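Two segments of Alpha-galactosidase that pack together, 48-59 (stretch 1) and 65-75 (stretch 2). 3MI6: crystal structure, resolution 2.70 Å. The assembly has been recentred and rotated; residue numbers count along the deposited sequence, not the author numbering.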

# COMPACT_ATOMS: atom_id res chain seq x y z
N ASN D 48 29.56 -1.81 23.40
CA ASN D 48 29.09 -1.21 22.16
C ASN D 48 27.58 -1.05 22.13
O ASN D 48 27.07 0.05 21.93
CB ASN D 48 29.55 -2.04 20.96
CG ASN D 48 29.00 -1.51 19.66
OD1 ASN D 48 29.33 -0.41 19.23
ND2 ASN D 48 28.14 -2.31 19.01
N LEU D 49 26.87 -2.15 22.32
CA LEU D 49 25.42 -2.14 22.29
C LEU D 49 24.81 -1.24 23.38
O LEU D 49 23.67 -0.79 23.26
CB LEU D 49 24.90 -3.57 22.41
CG LEU D 49 25.35 -4.46 21.26
CD1 LEU D 49 25.09 -5.93 21.55
CD2 LEU D 49 24.66 -4.03 19.98
N MSE D 50 25.59 -0.96 24.43
CA MSE D 50 25.09 -0.23 25.58
C MSE D 50 25.50 1.24 25.59
O MSE D 50 25.35 1.93 26.60
CB MSE D 50 25.56 -0.91 26.87
CG MSE D 50 24.76 -2.15 27.22
SE MSE D 50 22.85 -1.72 27.50
CE MSE D 50 22.96 -1.20 29.37
N SER D 51 25.99 1.72 24.45
CA SER D 51 26.43 3.11 24.35
C SER D 51 25.34 4.09 24.77
O SER D 51 24.15 3.83 24.59
CB SER D 51 26.90 3.41 22.93
OG SER D 51 27.85 2.45 22.50
N GLN D 52 25.75 5.22 25.33
CA GLN D 52 24.81 6.23 25.81
C GLN D 52 25.22 7.61 25.33
O GLN D 52 26.39 7.98 25.44
CB GLN D 52 24.78 6.24 27.34
CG GLN D 52 24.54 4.87 27.95
CD GLN D 52 24.07 4.96 29.38
OE1 GLN D 52 23.78 3.95 30.01
NE2 GLN D 52 23.97 6.18 29.90
N GLU D 53 24.26 8.37 24.82
CA GLU D 53 24.55 9.72 24.35
C GLU D 53 23.58 10.73 24.93
O GLU D 53 22.42 10.42 25.15
CB GLU D 53 24.52 9.80 22.82
CG GLU D 53 25.69 9.10 22.13
CD GLU D 53 25.59 9.14 20.61
OE1 GLU D 53 24.48 9.37 20.07
OE2 GLU D 53 26.63 8.92 19.95
N TRP D 54 24.05 11.95 25.17
CA TRP D 54 23.18 13.01 25.65
C TRP D 54 22.14 13.42 24.61
O TRP D 54 22.50 13.78 23.48
CB TRP D 54 23.99 14.24 26.06
CG TRP D 54 23.16 15.50 26.24
CD1 TRP D 54 22.82 16.40 25.27
CD2 TRP D 54 22.61 16.00 27.46
NE1 TRP D 54 22.08 17.43 25.81
CE2 TRP D 54 21.94 17.20 27.16
CE3 TRP D 54 22.61 15.55 28.78
CZ2 TRP D 54 21.27 17.96 28.13
CZ3 TRP D 54 21.95 16.30 29.75
CH2 TRP D 54 21.29 17.49 29.42
N ARG D 55 20.87 13.35 25.01
CA ARG D 55 19.75 13.95 24.27
C ARG D 55 19.12 15.07 25.12
O ARG D 55 19.16 15.00 26.35
CB ARG D 55 18.71 12.88 23.92
CG ARG D 55 19.19 11.84 22.93
CD ARG D 55 19.63 12.49 21.62
NE ARG D 55 19.96 11.50 20.60
CZ ARG D 55 21.18 11.06 20.32
NH1 ARG D 55 22.23 11.52 20.98
NH2 ARG D 55 21.35 10.15 19.38
N ASP D 56 18.54 16.08 24.49
CA ASP D 56 18.04 17.25 25.22
C ASP D 56 16.62 17.07 25.78
O ASP D 56 15.85 16.22 25.33
CB ASP D 56 18.10 18.52 24.37
CG ASP D 56 19.51 18.87 23.90
OD1 ASP D 56 20.32 17.95 23.61
OD2 ASP D 56 19.81 20.08 23.79
N ALA D 57 16.29 17.90 26.77
CA ALA D 57 14.92 18.03 27.28
C ALA D 57 14.37 16.75 27.90
O ALA D 57 13.19 16.45 27.77
CB ALA D 57 13.99 18.54 26.18
N THR D 58 15.25 16.01 28.56
CA THR D 58 14.86 14.79 29.25
C THR D 58 15.80 14.53 30.43
O THR D 58 17.03 14.64 30.30
CB THR D 58 14.76 13.56 28.29
OG1 THR D 58 14.24 12.42 28.99
CG2 THR D 58 16.09 13.22 27.66
N PRO D 59 15.23 14.19 31.58
CA PRO D 59 15.99 14.02 32.83
C PRO D 59 17.14 13.02 32.73
O PRO D 59 17.08 12.07 31.95
CB PRO D 59 14.92 13.51 33.81
CG PRO D 59 13.62 14.02 33.24
CD PRO D 59 13.78 13.99 31.76
N ASN D 65 26.30 11.99 35.92
CA ASN D 65 25.99 11.25 34.71
C ASN D 65 24.90 11.96 33.93
O ASN D 65 23.73 11.59 34.02
CB ASN D 65 25.56 9.83 35.07
CG ASN D 65 26.40 9.22 36.19
OD1 ASN D 65 27.16 8.29 35.97
ND2 ASN D 65 26.24 9.74 37.39
N PRO D 66 25.26 13.02 33.17
CA PRO D 66 24.25 13.71 32.37
C PRO D 66 23.68 12.79 31.30
O PRO D 66 22.51 12.89 30.94
CB PRO D 66 25.03 14.86 31.72
CG PRO D 66 26.25 15.04 32.56
CD PRO D 66 26.58 13.65 33.06
N ASN D 67 24.52 11.87 30.83
CA ASN D 67 24.16 11.05 29.69
C ASN D 67 23.43 9.76 30.07
O ASN D 67 22.99 9.01 29.20
CB ASN D 67 25.41 10.73 28.85
CG ASN D 67 26.21 11.98 28.45
OD1 ASN D 67 27.36 11.88 28.03
ND2 ASN D 67 25.59 13.16 28.59
N PHE D 68 23.31 9.50 31.36
CA PHE D 68 22.44 8.41 31.80
C PHE D 68 21.02 8.95 31.84
O PHE D 68 20.67 9.73 32.72
CB PHE D 68 22.86 7.88 33.18
CG PHE D 68 22.28 6.53 33.51
CD1 PHE D 68 20.99 6.40 33.97
CD2 PHE D 68 23.05 5.38 33.36
CE1 PHE D 68 20.47 5.15 34.29
CE2 PHE D 68 22.53 4.13 33.67
CZ PHE D 68 21.24 4.01 34.13
N GLN D 69 20.22 8.57 30.84
CA GLN D 69 18.86 9.08 30.69
C GLN D 69 17.90 7.93 30.42
O GLN D 69 17.98 7.29 29.36
CB GLN D 69 18.78 10.10 29.55
CG GLN D 69 19.57 11.37 29.83
CD GLN D 69 19.58 12.35 28.67
OE1 GLN D 69 19.05 13.46 28.76
NE2 GLN D 69 20.20 11.95 27.57
N PRO D 70 17.01 7.64 31.38
CA PRO D 70 16.06 6.52 31.29
C PRO D 70 15.18 6.54 30.03
O PRO D 70 14.72 5.47 29.62
CB PRO D 70 15.21 6.68 32.55
CG PRO D 70 16.08 7.44 33.51
CD PRO D 70 16.88 8.38 32.66
N ALA D 71 14.95 7.72 29.45
CA ALA D 71 14.17 7.87 28.20
C ALA D 71 14.82 7.22 26.97
O ALA D 71 14.12 6.82 26.03
CB ALA D 71 13.89 9.35 27.91
N THR D 72 16.15 7.12 26.97
CA THR D 72 16.86 6.48 25.88
C THR D 72 17.47 5.13 26.28
O THR D 72 18.32 4.60 25.57
CB THR D 72 18.00 7.37 25.34
OG1 THR D 72 19.08 7.35 26.28
CG2 THR D 72 17.53 8.80 25.11
N ILE D 73 17.04 4.59 27.42
CA ILE D 73 17.56 3.30 27.88
C ILE D 73 16.53 2.18 27.85
O ILE D 73 15.52 2.24 28.54
CB ILE D 73 18.10 3.40 29.33
CG1 ILE D 73 19.37 4.25 29.39
CG2 ILE D 73 18.37 2.01 29.87
CD1 ILE D 73 19.97 4.34 30.78
N LYS D 74 16.81 1.15 27.05
CA LYS D 74 15.98 -0.05 27.04
C LYS D 74 15.94 -0.75 28.40
O LYS D 74 16.96 -1.12 28.96
CB LYS D 74 16.48 -1.03 25.99
CG LYS D 74 16.18 -0.65 24.56
CD LYS D 74 17.20 -1.32 23.65
CE LYS D 74 18.55 -0.69 23.92
NZ LYS D 74 19.66 -1.45 23.35
N ALA D 75 14.74 -0.94 28.93
CA ALA D 75 14.59 -1.51 30.25
C ALA D 75 14.01 -2.90 30.20
O ALA D 75 13.43 -3.32 29.20
CB ALA D 75 13.73 -0.63 31.10
O HOH W 1 20.60 9.33 27.16

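Neither stretch forms a regular helix or strand, so no ladder of backbone hydrogen bonds joins them. Stretch 1 begins with a type I turn from Asn48 to Ser51, closed by Ser51 N to Asn48 O (3.2 Å) and reinforced by Ser51 OG to the same Asn48 O (2.6 Å), and then runs on in largely extended conformation. Stretch 2 bends locally, as where Thr72 N donates to Gln69 O at 3.0 Å. The two backbones come nearest, CA to CA, at Trp54 and Asn67, 4.6 Å apart, and together the stretches bury 660 Å².

No backbone-to-backbone hydrogen bond crosses; instead, long polar side chains reach main-chain groups. Gln69, buried and pointing toward stretch 1, is long enough to carry its amide in among the backbone of Arg55 and Thr58. That amide is probably turned over in the model, so its individual contacts are best left open, but a group that can both donate and accept suits a site lined with peptide NH and carbonyl groups. Gln52 reaches the other way: its extended chi2 (t) brings NE2 to Asn67 O at 3.1 Å, a weak hydrogen bond. Water 1 bridges the two stretches, donating to Glu53 O (2.9 Å) and Asn67 O (3.2 Å) and accepting from Thr72 OG1 (2.6 Å).

Carbon contacts add to these polar links. The broad indole of Trp54 packs its CE3 against Pro66 CB at 3.9 Å, with Pro66 O near the ring edge, while NE1 makes a weak hydrogen bond to Asp56 OD1 (2.9 Å). Ala71 points toward stretch 1, its short methyl CB 3.3 Å from Thr58 OG1 in a buried spot. Arg55 CG lies 4.1 Å from Thr72 CG2, but the arginine's end leads away from stretch 2, and its NH1 forms a salt bridge with Glu53 OE1 at 3.2 Å.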